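Side-chain contacts in STING-associated CdnE c-di-GMP synthase (PDB 6WT8), which probably makes the second messenger cyclic di-GMP from GTP, as a CD-NTase of a bacterial CBASS antiphage system that signals through a STING receptor: residues Ser61-Ser66 with Gly91-Asn96; Glu240-Lys245 with Arg251-Met256; Asn282-Asn287 with Tyr330-Asp335; Asp300-Leu305 with Asp351-Asp356. All blocks are in the same frame, centred on the assembly; numbering follows the deposited sequence.

Contact 1: residues Ser61-Ser66 with Gly91-Asn96; sequences SYTMNS and GSVMTN
With chi1 at -60°, Thr63 of helix 60-81 sets its methyl CG2 anti to the backbone N and its hydroxyl beside that N, which brings CG2 to Val93 and leaves OG1 on the side of Asn96. Val93 has CG1 anti to its own backbone N (chi1 173°) and sends that methyl out to the helix. The two side chains slide past each other in opposite directions, with Thr63 CG2 3.8 Å from Val93 CG1, a plain methyl-to-methyl contact. On its polar side Thr63 lies across from Asn96 at about a right angle. Thr63 OG1 and Asn96 OD1 are 3.9 Å apart, too far for a direct bond, and a water bridges them, 2.7 Å from Thr63 OG1 and equally 2.7 Å from Asn96 OD1. Asn96 has left-handed helical backbone angles, which asparagine tolerates better than most residues, and it follows the 3-10 turn of 92-95. The turn begins at Ser92, directly after Gly91; this Gly-Ser pair is consistent with the signature of polymerase-beta-like nucleotidyltransferases. Threonine suits the boundary, offering a methyl to Val93 and an oxygen to the water. The chemistry implies a mixed seam, apolar at the valine and water-mediated at the asparagine: between 61-66 and 91-96 the polar link runs through water, while His98, further along the same loop, bonds the threonine hydroxyl directly through NE2.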
# COMPACT_ATOMS: atom_id res chain seq x y z
N SER A 61 -5.59 15.97 7.69
CA SER A 61 -5.30 16.00 9.12
C SER A 61 -5.22 14.59 9.70
O SER A 61 -4.42 14.35 10.60
CB SER A 61 -6.34 16.84 9.87
OG SER A 61 -7.58 16.12 9.95
N TYR A 62 -6.04 13.65 9.18
CA TYR A 62 -6.03 12.30 9.74
C TYR A 62 -4.71 11.62 9.46
O TYR A 62 -4.10 10.99 10.34
CB TYR A 62 -7.19 11.49 9.13
CG TYR A 62 -8.55 12.04 9.47
CD1 TYR A 62 -9.07 11.93 10.74
CD2 TYR A 62 -9.30 12.69 8.51
CE1 TYR A 62 -10.33 12.47 11.06
CE2 TYR A 62 -10.56 13.20 8.81
CZ TYR A 62 -11.08 13.10 10.06
OH TYR A 62 -12.34 13.67 10.29
N THR A 63 -4.26 11.77 8.23
CA THR A 63 -3.00 11.18 7.80
C THR A 63 -1.83 11.78 8.56
O THR A 63 -0.92 11.06 8.99
CB THR A 63 -2.89 11.43 6.31
OG1 THR A 63 -4.04 10.79 5.70
CG2 THR A 63 -1.62 10.86 5.71
N MSE A 64 -1.83 13.09 8.71
CA MSE A 64 -0.77 13.74 9.45
C MSE A 64 -0.78 13.32 10.90
O MSE A 64 0.29 13.01 11.47
CB MSE A 64 -0.90 15.27 9.36
CG MSE A 64 0.24 15.99 10.09
SE MSE A 64 1.99 15.66 9.27
CE MSE A 64 2.76 14.13 10.18
N ASN A 65 -1.97 13.27 11.50
CA ASN A 65 -2.06 12.85 12.90
C ASN A 65 -1.51 11.44 13.08
O ASN A 65 -0.83 11.16 14.07
CB ASN A 65 -3.50 12.92 13.40
CG ASN A 65 -3.89 14.32 13.76
OD1 ASN A 65 -3.03 15.16 14.03
ND2 ASN A 65 -5.18 14.58 13.78
N SER A 66 -1.78 10.54 12.12
CA SER A 66 -1.27 9.17 12.21
C SER A 66 0.25 9.17 12.23
O SER A 66 0.87 8.48 13.05
CB SER A 66 -1.78 8.35 11.03
OG SER A 66 -1.35 6.99 11.19
N GLY A 91 2.31 0.52 5.22
CA GLY A 91 0.85 0.68 5.16
C GLY A 91 0.41 1.63 4.04
O GLY A 91 1.17 2.43 3.55
N SER A 92 -0.85 1.51 3.64
CA SER A 92 -1.38 2.37 2.58
C SER A 92 -1.36 3.85 2.96
O SER A 92 -1.34 4.71 2.08
CB SER A 92 -2.80 1.95 2.22
OG SER A 92 -3.62 2.04 3.31
N VAL A 93 -1.31 4.19 4.26
CA VAL A 93 -1.24 5.60 4.63
C VAL A 93 0.07 6.20 4.11
O VAL A 93 0.11 7.38 3.75
CB VAL A 93 -1.41 5.74 6.16
CG1 VAL A 93 -1.16 7.20 6.56
CG2 VAL A 93 -2.85 5.32 6.59
N MSE A 94 1.11 5.37 3.94
CA MSE A 94 2.37 5.90 3.43
C MSE A 94 2.40 6.26 1.94
O MSE A 94 3.32 6.93 1.49
CB MSE A 94 3.52 4.92 3.69
CG MSE A 94 3.89 4.85 5.17
SE MSE A 94 4.53 6.55 5.91
CE MSE A 94 6.19 6.65 5.02
N THR A 95 1.39 5.82 1.20
CA THR A 95 1.16 6.33 -0.17
C THR A 95 -0.08 7.18 -0.25
O THR A 95 -0.50 7.55 -1.36
CB THR A 95 1.04 5.15 -1.14
OG1 THR A 95 0.10 4.20 -0.65
CG2 THR A 95 2.40 4.40 -1.33
N ASN A 96 -0.72 7.47 0.89
CA ASN A 96 -1.99 8.18 0.93
C ASN A 96 -3.03 7.51 0.05
O ASN A 96 -3.87 8.21 -0.56
CB ASN A 96 -1.84 9.66 0.53
CG ASN A 96 -3.08 10.46 0.86
OD1 ASN A 96 -3.75 10.17 1.88
ND2 ASN A 96 -3.45 11.46 -0.02
O HOH W 1 -4.67 12.13 3.46

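Contact 2: residues Glu240-Lys245 with Arg251-Met256; sequences ERINVK and RRLKNM
Lys254 and Asn243 meet at an oblique angle where two consecutive helices, 235-248 and 253-266, are joined by a short linker in the helical part of the enzyme. Lys254 is extended beyond CG, which carries its ammonium across the gap to the amide oxygen. The bond from Lys254 NZ to Asn243 OD1 is 2.8 Å long, and the donor sits above the carbonyl plane, 35° out of it, with a C=O...N angle of 144°. Lys254 NZ also donates to the backbone oxygen of Thr95, so two carbonyls grip the charge, and a lysine suits the place because its long chain ends in a group with several N-H donors. Replacing Asn243 by a leucine removes OD1 and would probably leave the ammonium short of an acceptor, its tip freer to swing away from helix 235-248. The rest of the contact is largely apolar. Leu253 points its CD2 into the first helix, where it lies 3.8 Å from Lys245 CB, the two side chains crossing at about a right angle, and 3.9 Å from Ile242 O. Lys245 lends only the base of its chain here; bends at chi3 and chi4 take its ammonium off to the ring and backbone oxygen of Tyr286. A water completes the polar side, donating to Asn243 O at 2.9 Å and accepting a weak bond from Lys254 NZ at 3.3 Å.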
# COMPACT_ATOMS: atom_id res chain seq x y z
N GLU A 240 7.46 2.79 -2.49
CA GLU A 240 8.26 3.56 -3.41
C GLU A 240 7.69 3.49 -4.81
O GLU A 240 7.62 4.51 -5.51
CB GLU A 240 9.70 3.06 -3.36
CG GLU A 240 10.67 3.87 -4.26
CD GLU A 240 10.98 5.27 -3.73
OE1 GLU A 240 11.65 6.03 -4.46
OE2 GLU A 240 10.57 5.60 -2.60
N ARG A 241 7.30 2.29 -5.26
CA ARG A 241 6.89 2.17 -6.66
C ARG A 241 5.56 2.88 -6.92
O ARG A 241 5.40 3.49 -7.99
CB ARG A 241 6.81 0.69 -7.05
CG ARG A 241 8.20 0.08 -7.31
CD ARG A 241 8.03 -1.42 -7.64
NE ARG A 241 9.39 -1.89 -8.00
CZ ARG A 241 9.68 -3.16 -8.27
NH1 ARG A 241 8.76 -4.14 -8.22
NH2 ARG A 241 10.95 -3.46 -8.61
N ILE A 242 4.59 2.78 -5.98
CA ILE A 242 3.34 3.52 -6.15
C ILE A 242 3.60 5.02 -6.15
O ILE A 242 3.05 5.77 -6.99
CB ILE A 242 2.33 3.09 -5.08
CG1 ILE A 242 1.87 1.67 -5.44
CG2 ILE A 242 1.15 4.06 -5.04
CD1 ILE A 242 1.15 1.00 -4.21
N ASN A 243 4.45 5.50 -5.23
CA ASN A 243 4.72 6.94 -5.19
C ASN A 243 5.40 7.41 -6.47
O ASN A 243 5.04 8.46 -7.05
CB ASN A 243 5.53 7.27 -3.94
CG ASN A 243 4.67 7.27 -2.68
OD1 ASN A 243 3.44 7.36 -2.75
ND2 ASN A 243 5.32 7.13 -1.51
N VAL A 244 6.35 6.62 -6.98
CA VAL A 244 7.05 7.01 -8.21
C VAL A 244 6.12 6.97 -9.41
O VAL A 244 6.09 7.90 -10.22
CB VAL A 244 8.25 6.08 -8.42
CG1 VAL A 244 8.70 6.17 -9.83
CG2 VAL A 244 9.29 6.47 -7.48
N LYS A 245 5.33 5.88 -9.56
CA LYS A 245 4.49 5.84 -10.73
C LYS A 245 3.35 6.86 -10.66
O LYS A 245 2.91 7.35 -11.71
CB LYS A 245 3.98 4.40 -10.95
CG LYS A 245 3.37 4.32 -12.33
CD LYS A 245 2.86 2.98 -12.74
CE LYS A 245 3.78 2.17 -13.58
NZ LYS A 245 2.88 1.65 -14.72
N ARG A 251 0.09 12.39 -11.58
CA ARG A 251 -0.71 12.42 -10.34
C ARG A 251 -2.12 11.92 -10.58
O ARG A 251 -3.09 12.48 -10.04
CB ARG A 251 -0.69 13.82 -9.69
CG ARG A 251 0.74 14.20 -9.30
CD ARG A 251 0.88 15.54 -8.58
NE ARG A 251 0.66 16.71 -9.46
CZ ARG A 251 0.87 17.97 -9.09
NH1 ARG A 251 1.27 18.25 -7.84
NH2 ARG A 251 0.65 18.94 -9.94
N ARG A 252 -2.23 10.82 -11.35
CA ARG A 252 -3.52 10.16 -11.57
C ARG A 252 -3.61 8.75 -10.98
O ARG A 252 -4.75 8.29 -10.72
CB ARG A 252 -3.83 10.07 -13.07
CG ARG A 252 -4.41 11.45 -13.56
CD ARG A 252 -3.88 11.77 -14.87
NE ARG A 252 -4.60 12.83 -15.56
CZ ARG A 252 -4.15 14.10 -15.67
NH1 ARG A 252 -3.09 14.51 -14.98
NH2 ARG A 252 -4.81 14.97 -16.47
N LEU A 253 -2.48 8.05 -10.80
CA LEU A 253 -2.54 6.64 -10.38
C LEU A 253 -3.23 6.51 -9.04
O LEU A 253 -4.10 5.64 -8.86
CB LEU A 253 -1.12 6.06 -10.29
CG LEU A 253 -1.03 4.70 -9.61
CD1 LEU A 253 -1.77 3.68 -10.47
CD2 LEU A 253 0.44 4.31 -9.45
N LYS A 254 -2.84 7.32 -8.06
CA LYS A 254 -3.46 7.19 -6.73
C LYS A 254 -4.95 7.49 -6.76
O LYS A 254 -5.73 6.86 -6.01
CB LYS A 254 -2.78 8.10 -5.71
CG LYS A 254 -1.36 7.60 -5.42
CD LYS A 254 -0.70 8.60 -4.42
CE LYS A 254 0.76 8.31 -4.19
NZ LYS A 254 1.32 9.14 -3.08
N ASN A 255 -5.38 8.44 -7.60
CA ASN A 255 -6.81 8.70 -7.71
C ASN A 255 -7.55 7.46 -8.19
O ASN A 255 -8.63 7.13 -7.67
CB ASN A 255 -7.05 9.88 -8.67
CG ASN A 255 -6.49 11.18 -8.13
OD1 ASN A 255 -6.47 11.41 -6.91
ND2 ASN A 255 -6.13 12.08 -9.04
N MSE A 256 -6.95 6.71 -9.13
CA MSE A 256 -7.60 5.46 -9.62
C MSE A 256 -7.63 4.42 -8.51
O MSE A 256 -8.66 3.71 -8.33
CB MSE A 256 -6.90 4.86 -10.85
CG MSE A 256 -7.14 5.78 -12.02
SE MSE A 256 -6.58 4.91 -13.76
CE MSE A 256 -4.78 4.20 -13.19
O HOH W 2 3.78 10.15 -5.04

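Contact 3: residues Asn282-Asn287 with Tyr330-Asp335; sequences NAICYN and YIFEFD
Segment 330-335 meets helix 278-287 through a type I beta turn running from Tyr330 to Glu333, closed by Glu333 N to Tyr330 O at 3.1 Å, whose two corner residues, Ile331 and Phe332, bring their side chains to the helix; the closest alpha carbons are those of Ala283 and Ile331, 7.6 Å apart. Ile331 does most of the touching. Its CG1 lies between the backbone N and the carbonyl carbon (chi1 56°), a crowded position, and this leaves two separate prongs facing the helix. One is CG2, 3.8 Å from Ala283 CB. The other is the terminal methyl CD1, which fits between two successive residues, 3.9 Å from Ala283 CB and 3.7 Å from Ile284 CG1. Alanine suits its position because a single methyl lets both prongs come close to the helix surface. Ile284 runs at about a right angle to Ile331, and its own tip continues beyond to the aromatic corner, where Ile284 CD1 reaches Phe332 CZ at 4.2 Å, approaching the ring obliquely. All four residues are buried and the contact across the segments is wholly apolar, so shape rather than bonding sets the fit. The backbone of the segment finds polar partners nearby, among them Lys339 NZ, which bonds both Ile331 O and Phe334 O. Ile312 of helix 300-314 touches both Ile284 and Phe332, and Arg319 of helix 316-320 lies against Phe332, packing the loop before helix 336-360 onto three preceding helices in what is probably the helical lobe of the CD-NTase fold.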
# COMPACT_ATOMS: atom_id res chain seq x y z
N ASN A 282 -4.01 -2.22 -5.96
CA ASN A 282 -2.78 -1.48 -6.27
C ASN A 282 -2.14 -2.05 -7.52
O ASN A 282 -1.72 -1.30 -8.41
CB ASN A 282 -1.76 -1.60 -5.13
CG ASN A 282 -2.15 -0.87 -3.86
OD1 ASN A 282 -3.01 0.01 -3.86
ND2 ASN A 282 -1.50 -1.25 -2.74
N ALA A 283 -2.00 -3.38 -7.57
CA ALA A 283 -1.32 -4.04 -8.70
C ALA A 283 -2.08 -3.85 -10.01
O ALA A 283 -1.47 -3.62 -11.06
CB ALA A 283 -1.15 -5.54 -8.39
N ILE A 284 -3.41 -3.94 -9.98
CA ILE A 284 -4.19 -3.78 -11.22
C ILE A 284 -3.97 -2.36 -11.75
O ILE A 284 -3.78 -2.13 -12.97
CB ILE A 284 -5.67 -4.07 -10.95
CG1 ILE A 284 -5.83 -5.57 -10.69
CG2 ILE A 284 -6.56 -3.52 -12.11
CD1 ILE A 284 -7.24 -5.95 -10.07
N CYS A 285 -4.06 -1.37 -10.85
CA CYS A 285 -3.91 0.02 -11.33
C CYS A 285 -2.49 0.31 -11.78
O CYS A 285 -2.28 1.00 -12.79
CB CYS A 285 -4.35 1.00 -10.26
SG CYS A 285 -6.13 0.92 -9.91
N TYR A 286 -1.51 -0.21 -11.05
CA TYR A 286 -0.10 0.03 -11.35
C TYR A 286 0.26 -0.58 -12.69
O TYR A 286 1.21 -0.13 -13.35
CB TYR A 286 0.72 -0.59 -10.19
CG TYR A 286 2.21 -0.40 -10.29
CD1 TYR A 286 2.81 0.73 -9.82
CD2 TYR A 286 3.00 -1.38 -10.85
CE1 TYR A 286 4.19 0.87 -9.90
CE2 TYR A 286 4.39 -1.25 -10.95
CZ TYR A 286 4.96 -0.10 -10.47
OH TYR A 286 6.33 0.07 -10.55
N ASN A 287 -0.44 -1.66 -13.09
CA ASN A 287 -0.06 -2.33 -14.31
C ASN A 287 -0.56 -1.59 -15.56
O ASN A 287 -0.12 -1.90 -16.68
CB ASN A 287 -0.56 -3.78 -14.21
CG ASN A 287 -0.32 -4.58 -15.47
OD1 ASN A 287 -1.27 -4.96 -16.15
ND2 ASN A 287 0.91 -4.79 -15.79
N TYR A 330 2.25 -13.34 -9.06
CA TYR A 330 1.26 -13.07 -10.09
C TYR A 330 -0.08 -12.99 -9.39
O TYR A 330 -0.49 -13.97 -8.76
CB TYR A 330 1.27 -14.19 -11.14
CG TYR A 330 2.51 -14.16 -12.01
CD1 TYR A 330 2.63 -13.20 -12.99
CD2 TYR A 330 3.52 -15.11 -11.85
CE1 TYR A 330 3.74 -13.16 -13.82
CE2 TYR A 330 4.66 -15.08 -12.67
CZ TYR A 330 4.74 -14.10 -13.65
OH TYR A 330 5.84 -14.07 -14.48
N ILE A 331 -0.77 -11.86 -9.53
CA ILE A 331 -1.94 -11.63 -8.66
C ILE A 331 -3.15 -12.46 -9.04
O ILE A 331 -4.09 -12.54 -8.23
CB ILE A 331 -2.35 -10.15 -8.60
CG1 ILE A 331 -2.63 -9.58 -9.98
CG2 ILE A 331 -1.27 -9.34 -7.91
CD1 ILE A 331 -3.43 -8.31 -9.91
N PHE A 332 -3.17 -13.11 -10.20
CA PHE A 332 -4.26 -14.04 -10.52
C PHE A 332 -3.81 -15.50 -10.55
O PHE A 332 -4.55 -16.36 -11.03
CB PHE A 332 -4.92 -13.66 -11.84
CG PHE A 332 -5.69 -12.36 -11.76
CD1 PHE A 332 -6.97 -12.34 -11.19
CD2 PHE A 332 -5.12 -11.16 -12.17
CE1 PHE A 332 -7.69 -11.14 -11.11
CE2 PHE A 332 -5.84 -9.94 -12.05
CZ PHE A 332 -7.11 -9.93 -11.50
N GLU A 333 -2.61 -15.82 -10.04
CA GLU A 333 -2.15 -17.20 -10.07
C GLU A 333 -3.03 -18.09 -9.21
O GLU A 333 -3.42 -19.20 -9.63
CB GLU A 333 -0.70 -17.29 -9.61
CG GLU A 333 -0.23 -18.75 -9.75
CD GLU A 333 1.25 -18.92 -9.54
OE1 GLU A 333 1.97 -17.91 -9.40
OE2 GLU A 333 1.70 -20.10 -9.50
N PHE A 334 -3.39 -17.61 -8.02
CA PHE A 334 -4.19 -18.41 -7.09
C PHE A 334 -5.54 -17.77 -6.86
O PHE A 334 -5.68 -16.55 -6.88
CB PHE A 334 -3.46 -18.55 -5.76
CG PHE A 334 -2.12 -19.22 -5.90
CD1 PHE A 334 -2.04 -20.56 -6.28
CD2 PHE A 334 -0.96 -18.50 -5.71
CE1 PHE A 334 -0.78 -21.20 -6.44
CE2 PHE A 334 0.28 -19.11 -5.88
CZ PHE A 334 0.37 -20.45 -6.23
N ASP A 335 -6.53 -18.64 -6.65
CA ASP A 335 -7.91 -18.20 -6.42
C ASP A 335 -8.42 -17.34 -7.57
O ASP A 335 -9.18 -16.40 -7.39
CB ASP A 335 -8.05 -17.46 -5.09
CG ASP A 335 -7.60 -18.29 -3.91
OD1 ASP A 335 -8.06 -19.44 -3.76
OD2 ASP A 335 -6.70 -17.80 -3.20

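Contact 4: residues Asp300-Leu305 with Asp351-Asp356; sequences DLVSIL and DSIIAD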
# COMPACT_ATOMS: atom_id res chain seq x y z
N ASP A 300 -12.72 10.60 -17.42
CA ASP A 300 -12.36 9.62 -18.43
C ASP A 300 -11.56 8.47 -17.83
O ASP A 300 -11.46 7.42 -18.47
CB ASP A 300 -11.58 10.28 -19.57
CG ASP A 300 -12.46 11.27 -20.39
OD1 ASP A 300 -13.69 11.21 -20.29
OD2 ASP A 300 -11.93 12.11 -21.15
N LEU A 301 -11.00 8.63 -16.62
CA LEU A 301 -10.33 7.51 -15.97
C LEU A 301 -11.28 6.39 -15.63
O LEU A 301 -10.83 5.24 -15.47
CB LEU A 301 -9.62 7.95 -14.68
CG LEU A 301 -8.54 9.00 -14.90
CD1 LEU A 301 -7.97 9.46 -13.55
CD2 LEU A 301 -7.41 8.49 -15.80
N VAL A 302 -12.58 6.70 -15.45
CA VAL A 302 -13.52 5.63 -15.10
C VAL A 302 -13.60 4.65 -16.25
O VAL A 302 -13.63 3.44 -16.04
CB VAL A 302 -14.90 6.20 -14.76
CG1 VAL A 302 -15.87 5.07 -14.33
CG2 VAL A 302 -14.76 7.23 -13.65
N SER A 303 -13.64 5.18 -17.49
CA SER A 303 -13.62 4.33 -18.68
C SER A 303 -12.31 3.53 -18.80
O SER A 303 -12.34 2.36 -19.17
CB SER A 303 -13.79 5.22 -19.89
OG SER A 303 -13.74 4.46 -21.10
N ILE A 304 -11.16 4.14 -18.50
CA ILE A 304 -9.89 3.39 -18.53
C ILE A 304 -9.94 2.19 -17.60
O ILE A 304 -9.54 1.07 -17.95
CB ILE A 304 -8.72 4.31 -18.14
CG1 ILE A 304 -8.45 5.30 -19.23
CG2 ILE A 304 -7.42 3.51 -17.77
CD1 ILE A 304 -7.96 4.74 -20.53
N LEU A 305 -10.42 2.42 -16.39
CA LEU A 305 -10.54 1.33 -15.41
C LEU A 305 -11.52 0.26 -15.88
O LEU A 305 -11.24 -0.95 -15.74
CB LEU A 305 -10.95 1.90 -14.07
CG LEU A 305 -9.84 2.68 -13.37
CD1 LEU A 305 -10.45 3.40 -12.14
CD2 LEU A 305 -8.75 1.70 -12.87
N ASP A 351 -19.56 0.10 -15.07
CA ASP A 351 -20.46 0.24 -16.21
C ASP A 351 -21.64 1.13 -15.84
O ASP A 351 -22.05 2.00 -16.62
CB ASP A 351 -20.94 -1.15 -16.59
CG ASP A 351 -21.71 -1.20 -17.90
OD1 ASP A 351 -21.43 -0.41 -18.82
OD2 ASP A 351 -22.57 -2.10 -18.01
N SER A 352 -22.23 0.90 -14.66
CA SER A 352 -23.35 1.74 -14.23
C SER A 352 -22.95 3.20 -14.09
O SER A 352 -23.71 4.10 -14.43
CB SER A 352 -23.85 1.27 -12.88
OG SER A 352 -24.49 0.02 -13.04
N ILE A 353 -21.79 3.45 -13.49
CA ILE A 353 -21.32 4.83 -13.32
C ILE A 353 -21.15 5.51 -14.67
O ILE A 353 -21.53 6.67 -14.85
CB ILE A 353 -20.00 4.85 -12.53
CG1 ILE A 353 -20.29 4.39 -11.10
CG2 ILE A 353 -19.34 6.22 -12.56
CD1 ILE A 353 -19.03 4.14 -10.19
N ILE A 354 -20.56 4.81 -15.63
CA ILE A 354 -20.33 5.39 -16.95
C ILE A 354 -21.66 5.67 -17.62
O ILE A 354 -21.86 6.73 -18.22
CB ILE A 354 -19.46 4.44 -17.79
CG1 ILE A 354 -18.00 4.46 -17.30
CG2 ILE A 354 -19.51 4.87 -19.28
CD1 ILE A 354 -17.17 3.24 -17.76
N ALA A 355 -22.61 4.75 -17.47
CA ALA A 355 -23.92 4.98 -18.05
C ALA A 355 -24.60 6.19 -17.41
O ALA A 355 -25.27 6.97 -18.10
CB ALA A 355 -24.80 3.74 -17.91
N ASP A 356 -24.47 6.33 -16.09
CA ASP A 356 -25.10 7.46 -15.41
C ASP A 356 -24.44 8.79 -15.78
O ASP A 356 -25.12 9.82 -15.87
CB ASP A 356 -25.06 7.24 -13.90
CG ASP A 356 -25.96 6.10 -13.46
OD1 ASP A 356 -26.99 5.83 -14.16
OD2 ASP A 356 -25.71 5.47 -12.42
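Ile354 on helix 336-360 makes the main reach toward Val302 and Ser303 of helix 300-314. Its CB points at the opposing helix but stays 5.0 Å from Val302 CG1 and acts as the stem. The next atom, CG1, sits beside the backbone N and anti to the carbonyl carbon (chi1 -74°), a setting that lays the longer branch against Val302, with Ile354 CG1 3.7 Å from Val302 CG1. At the tip, CD1 passes beyond the valine side chain and settles on the backbone, 3.8 Å from Ser303 CA and 3.9 Å from Val302 O. A serine is well placed there, because its short side chain lets the isoleucine methyl rest on the alpha carbon; its hydroxyl turns to Gln307 NE2 on the same helix.

Val302 answers from the other helix. It and Ile354 slide past each other in opposite directions, while it crosses Ile353 at about a right angle, Val302 CG1 lying 4.1 Å from Ile353 CG2. One valine methyl thus serves two neighbouring isoleucines, and beta-branched residues give each helix a broad, stiff surface. Phe259 of helix 253-266 and Ile51 of helix 46-56 also touch Val302, and Ile51 touches Ile353 as well, which extends the apolar cluster. The short helix segments run roughly antiparallel, their axes 9.9 Å apart with 147° between their directions. This is ordinary apolar helix-to-helix packing, within what is probably the helical part that accompanies the nucleotidyltransferase sheet in CD-NTases.

In the fold
Contact 1 ties the loop after strand 85-90 to helix 60-81, near the strand-bearing part of the enzyme, whereas contacts 2, 3 and 4 join helices to one another or to a helical-region loop. Contacts 1 and 3 bury most or all of their touching residues; contacts 2 and 4 are only partly buried, and contact 4 lies farthest from the chain's centre. Polar chemistry gathers in contacts 1 and 2, which also touch each other, while contact 3 is apolar and contact 4 rests on apolar side chains, with one methyl on backbone. Helix 300-314, which carries one side of contact 4, also backs contact 3, and Cys285 packs on Leu305 between them; Met256 links contact 2 to contact 4 through the same leucine.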